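Local coordinates for hypothetical membrane protein (PDB 6JSA) that binds heme through the C-terminal domain of HtaA and probably passes it along the heme-uptake machinery of Corynebacterium glutamicum, at residues V36-N40 with Q41-F45. Sequence-based numbering, arbitrary orientation.
Sequences VGFDN and QQFQF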
ATOM      1  N   VAL A  36       7.492  -2.021  -9.628  1.00  6.41           N
ATOM      2  CA  VAL A  36       6.955  -0.815  -9.002  1.00  6.67           C
ATOM      3  C   VAL A  36       7.885   0.331  -9.382  1.00  6.86           C
ATOM      4  O   VAL A  36       9.103   0.141  -9.465  1.00  7.70           O
ATOM      5  CB  VAL A  36       6.914  -0.986  -7.458  1.00  7.15           C
ATOM      6  CG1 VAL A  36       6.455   0.290  -6.738  1.00  8.44           C
ATOM      7  CG2 VAL A  36       6.057  -2.179  -7.079  1.00  6.91           C
ATOM      8  N   GLY A  37       7.319   1.511  -9.645  1.00  7.66           N
ATOM      9  CA  GLY A  37       8.095   2.702  -9.912  1.00  8.07           C
ATOM     10  C   GLY A  37       8.113   3.661  -8.730  1.00  7.25           C
ATOM     11  O   GLY A  37       7.623   3.367  -7.637  1.00  7.48           O
ATOM     12  N   PHE A  38       8.676   4.847  -8.968  1.00  7.69           N
ATOM     13  CA  PHE A  38       8.814   5.841  -7.905  1.00  8.93           C
ATOM     14  C   PHE A  38       8.884   7.238  -8.505  1.00  9.63           C
ATOM     15  O   PHE A  38       9.719   7.500  -9.374  1.00 12.60           O
ATOM     16  CB  PHE A  38      10.063   5.562  -7.053  1.00  9.55           C
ATOM     17  CG  PHE A  38      10.200   6.454  -5.848  1.00  9.32           C
ATOM     18  CD1 PHE A  38       9.382   6.284  -4.735  1.00  9.85           C
ATOM     19  CD2 PHE A  38      11.143   7.469  -5.828  1.00 10.47           C
ATOM     20  CE1 PHE A  38       9.519   7.112  -3.613  1.00 10.84           C
ATOM     21  CE2 PHE A  38      11.288   8.288  -4.712  1.00 11.84           C
ATOM     22  CZ  PHE A  38      10.467   8.115  -3.615  1.00 11.69           C
ATOM     23  N   ASP A  39       8.022   8.131  -8.029  1.00  9.14           N
ATOM     24  CA  ASP A  39       7.932   9.505  -8.502  1.00 10.85           C
ATOM     25  C   ASP A  39       7.091  10.274  -7.493  1.00  9.09           C
ATOM     26  O   ASP A  39       6.202   9.696  -6.860  1.00  8.98           O
ATOM     27  CB  ASP A  39       7.251   9.555  -9.879  1.00 14.94           C
ATOM     28  CG  ASP A  39       7.599  10.800 -10.666  1.00 21.24           C
ATOM     29  OD1 ASP A  39       8.695  11.357 -10.456  1.00 24.60           O
ATOM     30  OD2 ASP A  39       6.769  11.214 -11.504  1.00 24.18           O
ATOM     31  N   ASN A  40       7.375  11.572  -7.345  1.00  9.46           N
ATOM     32  CA  ASN A  40       6.633  12.413  -6.399  1.00  9.19           C
ATOM     33  C   ASN A  40       6.673  11.845  -4.979  1.00  8.52           C
ATOM     34  O   ASN A  40       5.712  11.978  -4.223  1.00  9.37           O
ATOM     35  CB  ASN A  40       5.179  12.633  -6.851  1.00 10.65           C
ATOM     36  CG  ASN A  40       4.451  13.671  -6.010  1.00 11.30           C
ATOM     37  OD1 ASN A  40       4.989  14.733  -5.712  1.00 12.00           O
ATOM     38  ND2 ASN A  40       3.224  13.351  -5.605  1.00 11.77           N
ATOM     39  N   GLN A  41       7.771  11.188  -4.604  1.00  7.88           N
ATOM     40  CA  GLN A  41       7.887  10.556  -3.289  1.00  8.61           C
ATOM     41  C   GLN A  41       6.763   9.548  -3.049  1.00  8.34           C
ATOM     42  O   GLN A  41       6.329   9.333  -1.913  1.00  8.95           O
ATOM     43  CB  GLN A  41       8.016  11.582  -2.160  1.00 10.68           C
ATOM     44  CG  GLN A  41       9.226  12.458  -2.346  1.00 12.00           C
ATOM     45  CD  GLN A  41       9.295  13.543  -1.323  1.00 12.35           C
ATOM     46  OE1 GLN A  41       8.743  14.627  -1.511  1.00 13.94           O
ATOM     47  NE2 GLN A  41       9.987  13.269  -0.224  1.00 11.82           N
ATOM     48  N   GLN A  42       6.289   8.927  -4.128  1.00  7.74           N
ATOM     49  CA  GLN A  42       5.239   7.918  -4.056  1.00  8.11           C
ATOM     50  C   GLN A  42       5.662   6.725  -4.893  1.00  6.81           C
ATOM     51  O   GLN A  42       6.102   6.885  -6.038  1.00  7.87           O
ATOM     52  CB  GLN A  42       3.897   8.441  -4.579  1.00  8.89           C
ATOM     53  CG  GLN A  42       3.335   9.584  -3.771  1.00 10.05           C
ATOM     54  CD  GLN A  42       2.036  10.078  -4.357  1.00  9.99           C
ATOM     55  OE1 GLN A  42       2.025  10.707  -5.413  1.00 11.11           O
ATOM     56  NE2 GLN A  42       0.930   9.769  -3.694  1.00 10.40           N
ATOM     57  N   PHE A  43       5.513   5.532  -4.334  1.00  6.63           N
ATOM     58  CA  PHE A  43       5.644   4.328  -5.137  1.00  6.83           C
ATOM     59  C   PHE A  43       4.506   4.255  -6.148  1.00  7.09           C
ATOM     60  O   PHE A  43       3.376   4.681  -5.877  1.00  7.25           O
ATOM     61  CB  PHE A  43       5.742   3.108  -4.225  1.00  7.49           C
ATOM     62  CG  PHE A  43       6.901   3.217  -3.274  1.00  6.71           C
ATOM     63  CD1 PHE A  43       8.195   2.970  -3.720  1.00  7.30           C
ATOM     64  CD2 PHE A  43       6.720   3.657  -1.970  1.00  7.26           C
ATOM     65  CE1 PHE A  43       9.279   3.117  -2.873  1.00  7.72           C
ATOM     66  CE2 PHE A  43       7.801   3.811  -1.111  1.00  7.89           C
ATOM     67  CZ  PHE A  43       9.089   3.533  -1.561  1.00  8.00           C
ATOM     68  N   GLN A  44       4.830   3.771  -7.347  1.00  6.81           N
ATOM     69  CA  GLN A  44       3.951   3.834  -8.508  1.00  7.23           C
ATOM     70  C   GLN A  44       3.586   2.410  -8.890  1.00  7.13           C
ATOM     71  O   GLN A  44       4.466   1.600  -9.216  1.00  6.99           O
ATOM     72  CB  GLN A  44       4.654   4.536  -9.674  1.00  8.23           C
ATOM     73  CG  GLN A  44       5.165   5.936  -9.335  1.00  8.82           C
ATOM     74  CD  GLN A  44       4.058   6.967  -9.268  1.00  9.35           C
ATOM     75  OE1 GLN A  44       3.132   6.946 -10.076  1.00 11.23           O
ATOM     76  NE2 GLN A  44       4.151   7.883  -8.316  1.00 10.13           N
ATOM     77  N   PHE A  45       2.298   2.111  -8.844  1.00  7.20           N
ATOM     78  CA  PHE A  45       1.790   0.769  -9.074  1.00  7.23           C
ATOM     79  C   PHE A  45       0.971   0.764 -10.352  1.00  7.29           C
ATOM     80  O   PHE A  45       0.239   1.720 -10.638  1.00  7.71           O
ATOM     81  CB  PHE A  45       0.923   0.311  -7.895  1.00  7.43           C
ATOM     82  CG  PHE A  45       1.648   0.332  -6.576  1.00  7.74           C
ATOM     83  CD1 PHE A  45       1.709   1.495  -5.816  1.00  8.64           C
ATOM     84  CD2 PHE A  45       2.287  -0.807  -6.112  1.00  8.60           C
ATOM     85  CE1 PHE A  45       2.392   1.519  -4.610  1.00  8.76           C
ATOM     86  CE2 PHE A  45       2.969  -0.794  -4.900  1.00  8.90           C
ATOM     87  CZ  PHE A  45       3.021   0.372  -4.154  1.00  8.65           C
TER
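With CG anti to the backbone N (chi1 -174°), the Phe38 ring lies beside its own carbonyl carbon, whereas in Phe43 CG is anti to the carbonyl carbon; on the face the two share, CD1 of Phe38 then sits over one face of the Phe43 ring, near its rim and 3.7 Å from Phe43 CD1, the ring planes inclined at 49°. Farther along Phe38, CZ rests on Gln41 CA. Val36 extends the apolar side, its CG1 reaching Phe43 CB at 3.8 Å and lying over a face of the Phe45 ring, while CG2 approaches Phe45 CE2. Trp31 meets both Phe38 and Phe43, and helix 16-23 touches them through Gln19.

The backbone is a tight antiparallel beta hairpin. Gly37 and Gln44 form a hydrogen-bonded pair, as do Asp39 and Gln42, with Phe38 and Phe43 the non-hydrogen-bonded pair between them. Asn40 and Gln41, both in left-handed helical backbone conformation, make the two-residue turn characteristic of a type I' hairpin; the side chain of Gln41 is about 12 Å from the bound heme. On the face carrying Gln42 and Gln44, the bent chain of Gln44 swings NE2 back to Gln42 O (3.2 Å), on the opposite side of that carbonyl's plane from Asp39 N; a second, weak bond joins NE2 to Asp39 O. At the turn, Asn40 ND2 donates to Gln42 OE1 at 2.9 Å, the donor standing above the plane of the acceptor carbonyl and the amide planes 84° apart.

The hairpin is thus two-sided: the rings of Phe38 and Phe43 pack against helix 16-23, which carries the heme ligand Tyr21, while side-chain amides tie the turn and the Gln42-Gln44 face, next to Gln11 of strand 3-12. Two donors grip Gln42 O, probably steadying the turn end.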